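Local coordinates for integron gene cassette protein HFX_CASS3 (Uncultured bacterium, PDB 3FYN), which is of unknown function but belongs to the GNAT family and so probably transfers an acyl group from coenzyme A to an unidentified acceptor, at residues V36-M41 with L52-A57; S42-E47 with V103-V108. All blocks are in the same frame, centred on the assembly; numbering follows the deposited sequence.

Contact 1. Residues V36-M41 with L52-A57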
loop_
_atom_site.group_PDB
_atom_site.type_symbol
_atom_site.label_atom_id
_atom_site.label_comp_id
_atom_site.label_asym_id
_atom_site.label_seq_id
_atom_site.Cartn_x
_atom_site.Cartn_y
_atom_site.Cartn_z
ATOM N N VAL A 36 -1.838 4.596 -25.161
ATOM C CA VAL A 36 -0.427 4.926 -24.991
ATOM C C VAL A 36 0.132 4.357 -23.679
ATOM O O VAL A 36 1.260 3.859 -23.641
ATOM C CB VAL A 36 -0.178 6.451 -25.105
ATOM C CG1 VAL A 36 1.177 6.819 -24.520
ATOM C CG2 VAL A 36 -0.264 6.896 -26.567
ATOM N N LEU A 37 -0.662 4.405 -22.611
ATOM C CA LEU A 37 -0.234 3.831 -21.336
ATOM C C LEU A 37 0.045 2.336 -21.465
ATOM O O LEU A 37 1.026 1.822 -20.923
ATOM C CB LEU A 37 -1.281 4.080 -20.248
ATOM C CG LEU A 37 -1.290 5.524 -19.734
ATOM C CD1 LEU A 37 -2.591 5.828 -18.984
ATOM C CD2 LEU A 37 -0.056 5.796 -18.862
ATOM N N VAL A 38 -0.826 1.642 -22.187
ATOM C CA VAL A 38 -0.647 0.214 -22.411
ATOM C C VAL A 38 0.628 -0.077 -23.208
ATOM O O VAL A 38 1.366 -1.004 -22.877
ATOM C CB VAL A 38 -1.880 -0.415 -23.081
ATOM C CG1 VAL A 38 -1.596 -1.858 -23.480
ATOM C CG2 VAL A 38 -3.068 -0.358 -22.126
ATOM N N ARG A 39 0.892 0.715 -24.248
ATOM C CA ARG A 39 2.126 0.535 -25.005
ATOM C C ARG A 39 3.351 0.753 -24.127
ATOM O O ARG A 39 4.308 -0.022 -24.174
ATOM C CB ARG A 39 2.196 1.464 -26.218
ATOM C CG ARG A 39 3.523 1.337 -26.951
ATOM C CD ARG A 39 3.552 2.114 -28.256
ATOM N NE ARG A 39 3.566 3.557 -28.042
ATOM C CZ ARG A 39 2.477 4.316 -28.033
ATOM N NH1 ARG A 39 1.286 3.761 -28.218
ATOM N NH2 ARG A 39 2.577 5.623 -27.833
ATOM N N LEU A 40 3.324 1.814 -23.329
ATOM C CA LEU A 40 4.455 2.121 -22.467
ATOM C C LEU A 40 4.673 1.013 -21.435
ATOM O O LEU A 40 5.804 0.582 -21.207
ATOM C CB LEU A 40 4.284 3.486 -21.788
ATOM C CG LEU A 40 4.437 4.687 -22.727
ATOM C CD1 LEU A 40 3.975 5.948 -22.022
ATOM C CD2 LEU A 40 5.881 4.829 -23.207
HETATM N N MSE A 41 3.593 0.548 -20.812
HETATM C CA MSE A 41 3.713 -0.541 -19.847
HETATM C C MSE A 41 4.231 -1.806 -20.533
HETATM O O MSE A 41 4.998 -2.571 -19.952
HETATM C CB MSE A 41 2.380 -0.816 -19.159
HETATM C CG MSE A 41 2.506 -1.770 -17.975
HETATM SE SE MSE A 41 0.807 -2.042 -17.095
HETATM C CE MSE A 41 1.350 -3.276 -15.686
ATOM N N LEU A 52 3.257 -8.763 -21.709
ATOM C CA LEU A 52 2.145 -8.154 -21.002
ATOM C C LEU A 52 0.861 -8.325 -21.798
ATOM O O LEU A 52 0.742 -7.801 -22.902
ATOM C CB LEU A 52 2.419 -6.665 -20.781
ATOM C CG LEU A 52 1.318 -5.864 -20.080
ATOM C CD1 LEU A 52 1.160 -6.340 -18.641
ATOM C CD2 LEU A 52 1.623 -4.368 -20.128
ATOM N N PRO A 53 -0.103 -9.074 -21.247
ATOM C CA PRO A 53 -1.402 -9.220 -21.913
ATOM C C PRO A 53 -2.109 -7.876 -22.061
ATOM O O PRO A 53 -2.257 -7.127 -21.090
ATOM C CB PRO A 53 -2.182 -10.131 -20.963
ATOM C CG PRO A 53 -1.129 -10.882 -20.215
ATOM C CD PRO A 53 0.004 -9.913 -20.043
ATOM N N HIS A 54 -2.552 -7.552 -23.268
ATOM C CA HIS A 54 -3.144 -6.238 -23.493
ATOM C C HIS A 54 -4.491 -6.029 -22.798
ATOM O O HIS A 54 -4.775 -4.928 -22.327
ATOM C CB HIS A 54 -3.213 -5.910 -24.985
ATOM C CG HIS A 54 -1.939 -5.345 -25.530
ATOM N ND1 HIS A 54 -1.906 -4.302 -26.429
ATOM C CD2 HIS A 54 -0.645 -5.662 -25.275
ATOM C CE1 HIS A 54 -0.651 -4.013 -26.722
ATOM N NE2 HIS A 54 0.134 -4.824 -26.035
ATOM N N ASP A 55 -5.315 -7.074 -22.722
ATOM C CA ASP A 55 -6.567 -6.962 -21.981
ATOM C C ASP A 55 -6.334 -6.613 -20.510
ATOM O O ASP A 55 -7.009 -5.746 -19.962
ATOM C CB ASP A 55 -7.373 -8.262 -22.066
ATOM C CG ASP A 55 -8.148 -8.388 -23.364
ATOM O OD1 ASP A 55 -8.028 -7.493 -24.225
ATOM O OD2 ASP A 55 -8.877 -9.391 -23.525
ATOM N N ALA A 56 -5.385 -7.301 -19.879
ATOM C CA ALA A 56 -5.099 -7.090 -18.463
ATOM C C ALA A 56 -4.587 -5.675 -18.212
ATOM O O ALA A 56 -4.950 -5.037 -17.221
ATOM C CB ALA A 56 -4.088 -8.122 -17.957
ATOM N N ALA A 57 -3.739 -5.188 -19.111
ATOM C CA ALA A 57 -3.209 -3.836 -18.992
ATOM C C ALA A 57 -4.320 -2.796 -19.129
ATOM O O ALA A 57 -4.400 -1.855 -18.336
ATOM C CB ALA A 57 -2.121 -3.603 -20.023
#
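V38 and A57 bring their CA atoms closest, 5.9 Å apart, between V36-M41, a stretch of helix 34-47, and L52-A57, the lead-in and first turn of helix 54-66, near enough for an alanine methyl to meet a valine directly. V38 straddles that methyl. Its CG1 lies 3.9 Å from A57 CB, and CG2 packs against the same atom. CG1 also serves H54, one turn earlier on that helix, standing 3.9 Å from the centroid of its ring in the conformer modelled here and only 13° off the ring normal, a CH-pi contact over the middle of one face. V38 reaches both because CG1 is anti to its backbone N (chi1 172°), which turns this methyl toward the start of the second helix. One turn on, selenomethionine M41 runs out fully extended and L52 meets it crosswise; CD2 of L52 presses on M41 CG at 3.5 Å, tight for two carbons. The SE atom carries on to A57 CB at 4.4 Å, a looser touch. I58 and F61 of helix 54-66 also pack on V38, and I173 covers M41 and L52. P53 is the N-cap residue of helix 54-66. The V38 contacts with H54 and A57 put that helix's first turn against helix 34-47: the apolar helix-helix pairing of the N-terminal part of a GNAT fold, where two successive helices follow the first strand.

Contact 2. Residues S42-E47 with V103-V108. With MG (magnesium ion), chain B.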
loop_
_atom_site.group_PDB
_atom_site.type_symbol
_atom_site.label_atom_id
_atom_site.label_comp_id
_atom_site.label_asym_id
_atom_site.label_seq_id
_atom_site.Cartn_x
_atom_site.Cartn_y
_atom_site.Cartn_z
ATOM N N SER A 42 3.815 -2.023 -21.776
ATOM C CA SER A 42 4.280 -3.183 -22.532
ATOM C C SER A 42 5.777 -3.086 -22.805
ATOM O O SER A 42 6.496 -4.086 -22.748
ATOM C CB SER A 42 3.513 -3.322 -23.848
ATOM O OG SER A 42 2.136 -3.555 -23.613
ATOM N N GLU A 43 6.247 -1.877 -23.099
ATOM C CA GLU A 43 7.674 -1.663 -23.327
ATOM C C GLU A 43 8.453 -1.902 -22.040
ATOM O O GLU A 43 9.498 -2.556 -22.038
ATOM C CB GLU A 43 7.929 -0.247 -23.845
ATOM C CG GLU A 43 7.370 -0.002 -25.235
ATOM C CD GLU A 43 7.573 1.420 -25.703
ATOM O OE1 GLU A 43 8.329 2.162 -25.043
ATOM O OE2 GLU A 43 6.982 1.791 -26.737
ATOM N N PHE A 44 7.927 -1.356 -20.947
ATOM C CA PHE A 44 8.491 -1.503 -19.612
ATOM C C PHE A 44 8.643 -2.992 -19.284
ATOM O O PHE A 44 9.702 -3.447 -18.844
ATOM C CB PHE A 44 7.540 -0.801 -18.629
ATOM C CG PHE A 44 8.001 -0.790 -17.197
ATOM C CD1 PHE A 44 9.341 -0.896 -16.865
ATOM C CD2 PHE A 44 7.076 -0.615 -16.180
ATOM C CE1 PHE A 44 9.747 -0.866 -15.539
ATOM C CE2 PHE A 44 7.473 -0.580 -14.855
ATOM C CZ PHE A 44 8.811 -0.702 -14.534
ATOM N N TYR A 45 7.583 -3.753 -19.524
ATOM C CA TYR A 45 7.613 -5.188 -19.281
ATOM C C TYR A 45 8.553 -5.950 -20.217
ATOM O O TYR A 45 9.253 -6.874 -19.788
ATOM C CB TYR A 45 6.196 -5.766 -19.313
ATOM C CG TYR A 45 5.548 -5.695 -17.955
ATOM C CD1 TYR A 45 5.369 -4.475 -17.315
ATOM C CD2 TYR A 45 5.168 -6.848 -17.283
ATOM C CE1 TYR A 45 4.800 -4.402 -16.060
ATOM C CE2 TYR A 45 4.597 -6.784 -16.024
ATOM C CZ TYR A 45 4.415 -5.558 -15.420
ATOM O OH TYR A 45 3.854 -5.479 -14.169
ATOM N N GLN A 46 8.574 -5.566 -21.488
ATOM C CA GLN A 46 9.444 -6.236 -22.449
ATOM C C GLN A 46 10.912 -6.043 -22.078
ATOM O O GLN A 46 11.730 -6.941 -22.268
ATOM C CB GLN A 46 9.181 -5.736 -23.870
ATOM C CG GLN A 46 9.959 -6.487 -24.940
ATOM C CD GLN A 46 9.419 -6.239 -26.334
ATOM O OE1 GLN A 46 8.586 -5.356 -26.542
ATOM N NE2 GLN A 46 9.889 -7.021 -27.300
ATOM N N GLU A 47 11.236 -4.872 -21.538
ATOM C CA GLU A 47 12.604 -4.579 -21.120
ATOM C C GLU A 47 13.045 -5.522 -20.005
ATOM O O GLU A 47 14.233 -5.818 -19.862
ATOM C CB GLU A 47 12.743 -3.117 -20.672
ATOM C CG GLU A 47 14.182 -2.698 -20.389
ATOM C CD GLU A 47 14.335 -1.207 -20.138
ATOM O OE1 GLU A 47 13.310 -0.502 -20.060
ATOM O OE2 GLU A 47 15.489 -0.739 -20.016
ATOM N N VAL A 103 4.719 4.963 -5.207
ATOM C CA VAL A 103 5.099 5.062 -6.610
ATOM C C VAL A 103 5.024 3.628 -7.124
ATOM O O VAL A 103 5.970 2.850 -6.999
ATOM C CB VAL A 103 6.507 5.660 -6.803
ATOM C CG1 VAL A 103 6.833 5.775 -8.287
ATOM C CG2 VAL A 103 6.591 7.030 -6.132
ATOM N N ASP A 104 3.861 3.281 -7.656
ATOM C CA ASP A 104 3.504 1.895 -7.915
ATOM C C ASP A 104 4.129 1.361 -9.196
ATOM O O ASP A 104 4.468 0.188 -9.280
ATOM C CB ASP A 104 1.984 1.756 -7.964
ATOM C CG ASP A 104 1.531 0.315 -7.986
ATOM O OD1 ASP A 104 1.985 -0.473 -7.128
ATOM O OD2 ASP A 104 0.716 -0.022 -8.861
ATOM N N ASP A 105 4.271 2.228 -10.191
ATOM C CA ASP A 105 5.004 1.891 -11.405
ATOM C C ASP A 105 5.596 3.176 -11.955
ATOM O O ASP A 105 5.049 4.258 -11.751
ATOM C CB ASP A 105 4.107 1.220 -12.448
ATOM C CG ASP A 105 4.296 -0.290 -12.494
ATOM O OD1 ASP A 105 5.355 -0.764 -12.026
ATOM O OD2 ASP A 105 3.406 -1.002 -13.004
ATOM N N PHE A 106 6.718 3.053 -12.648
ATOM C CA PHE A 106 7.487 4.216 -13.056
ATOM C C PHE A 106 8.376 3.783 -14.204
ATOM O O PHE A 106 9.236 2.917 -14.046
ATOM C CB PHE A 106 8.309 4.701 -11.855
ATOM C CG PHE A 106 9.128 5.934 -12.106
ATOM C CD1 PHE A 106 8.802 6.829 -13.112
ATOM C CD2 PHE A 106 10.213 6.221 -11.287
ATOM C CE1 PHE A 106 9.557 7.970 -13.309
ATOM C CE2 PHE A 106 10.969 7.358 -11.480
ATOM C CZ PHE A 106 10.642 8.234 -12.492
ATOM N N PHE A 107 8.154 4.379 -15.369
ATOM C CA PHE A 107 8.892 4.005 -16.567
ATOM C C PHE A 107 9.213 5.226 -17.407
ATOM O O PHE A 107 8.338 6.043 -17.697
ATOM C CB PHE A 107 8.077 3.013 -17.399
ATOM C CG PHE A 107 8.716 2.638 -18.719
ATOM C CD1 PHE A 107 9.888 1.897 -18.754
ATOM C CD2 PHE A 107 8.128 3.008 -19.924
ATOM C CE1 PHE A 107 10.469 1.532 -19.966
ATOM C CE2 PHE A 107 8.708 2.650 -21.138
ATOM C CZ PHE A 107 9.876 1.912 -21.155
ATOM N N VAL A 108 10.479 5.339 -17.791
ATOM C CA VAL A 108 10.902 6.301 -18.797
ATOM C C VAL A 108 11.591 5.511 -19.906
ATOM O O VAL A 108 12.445 4.677 -19.620
ATOM C CB VAL A 108 11.889 7.327 -18.211
ATOM C CG1 VAL A 108 12.432 8.240 -19.309
ATOM C CG2 VAL A 108 11.216 8.141 -17.114
HETATM MG MG MG B . 5.922 -2.821 -11.390
HETATM O O HOH W 1 3.844 -3.454 -12.294
HETATM O O HOH W 2 6.955 -3.296 -13.478
HETATM O O HOH W 3 6.479 -4.835 -10.523
HETATM O O HOH W 4 4.980 -2.149 -9.431
HETATM O O HOH W 5 8.005 -1.991 -10.548
#
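F44 and F107 lie alongside one another, pointing opposite ways, each laying its CB over a face of the other's ring. F44 CB sits 3.8 Å from the F107 centroid and F107 CB 4.1 Å from the F44 centroid, so the pair rests on two reciprocal CH-pi contacts; the rings, tilted by 26°, are offset so far that little of one lies over the other. Both have CG anti to the backbone N (chi1 -177° for F44), which sends them past one another across the gap between helix and strand. Carboxylates take the F107 rim: E47 OE1 lies in the ring plane, 3.5 Å from CE1, and E43 OE1 also comes in at the edge, while their charges are met by R113 and R109. An alanine in place of F107 would keep the CB over the F44 ring but would probably leave a gap against F44 CB, where the F107 ring now lies. At the far end of F44, CE2 touches D105 OD1, the oxygen that binds magnesium at 2.2 Å. D105 OD2 accepts a 2.6 Å hydrogen bond from a magnesium-bound water that also bonds Y45 OH. The axes of 42-47 and 103-108 run at 87° to each other; Y85 of strand 81-93 lies beside F44, while F106 points to the other side of the sheet, against helix 117-131.

Helix 34-47 supplies one partner to each contact, and their centres are about 10 Å apart. In contact 1 it leans on helix 54-66; one turn later, in contact 2, it lies across strand 98-108. The two meet where L52 CD2 packs on S42 N at 3.6 Å and where L40 O approaches F107 CE2, also at 3.6 Å. M41 reaches toward the magnesium site: its CE is 4.1 Å from D105 OD2, and its side chain is about 6 Å from the metal. The second subunit closes in here too, its M94 packing on both M41 and D105, so the apolar layer of contact 1 borders a hydrated metal site beside the subunit interface.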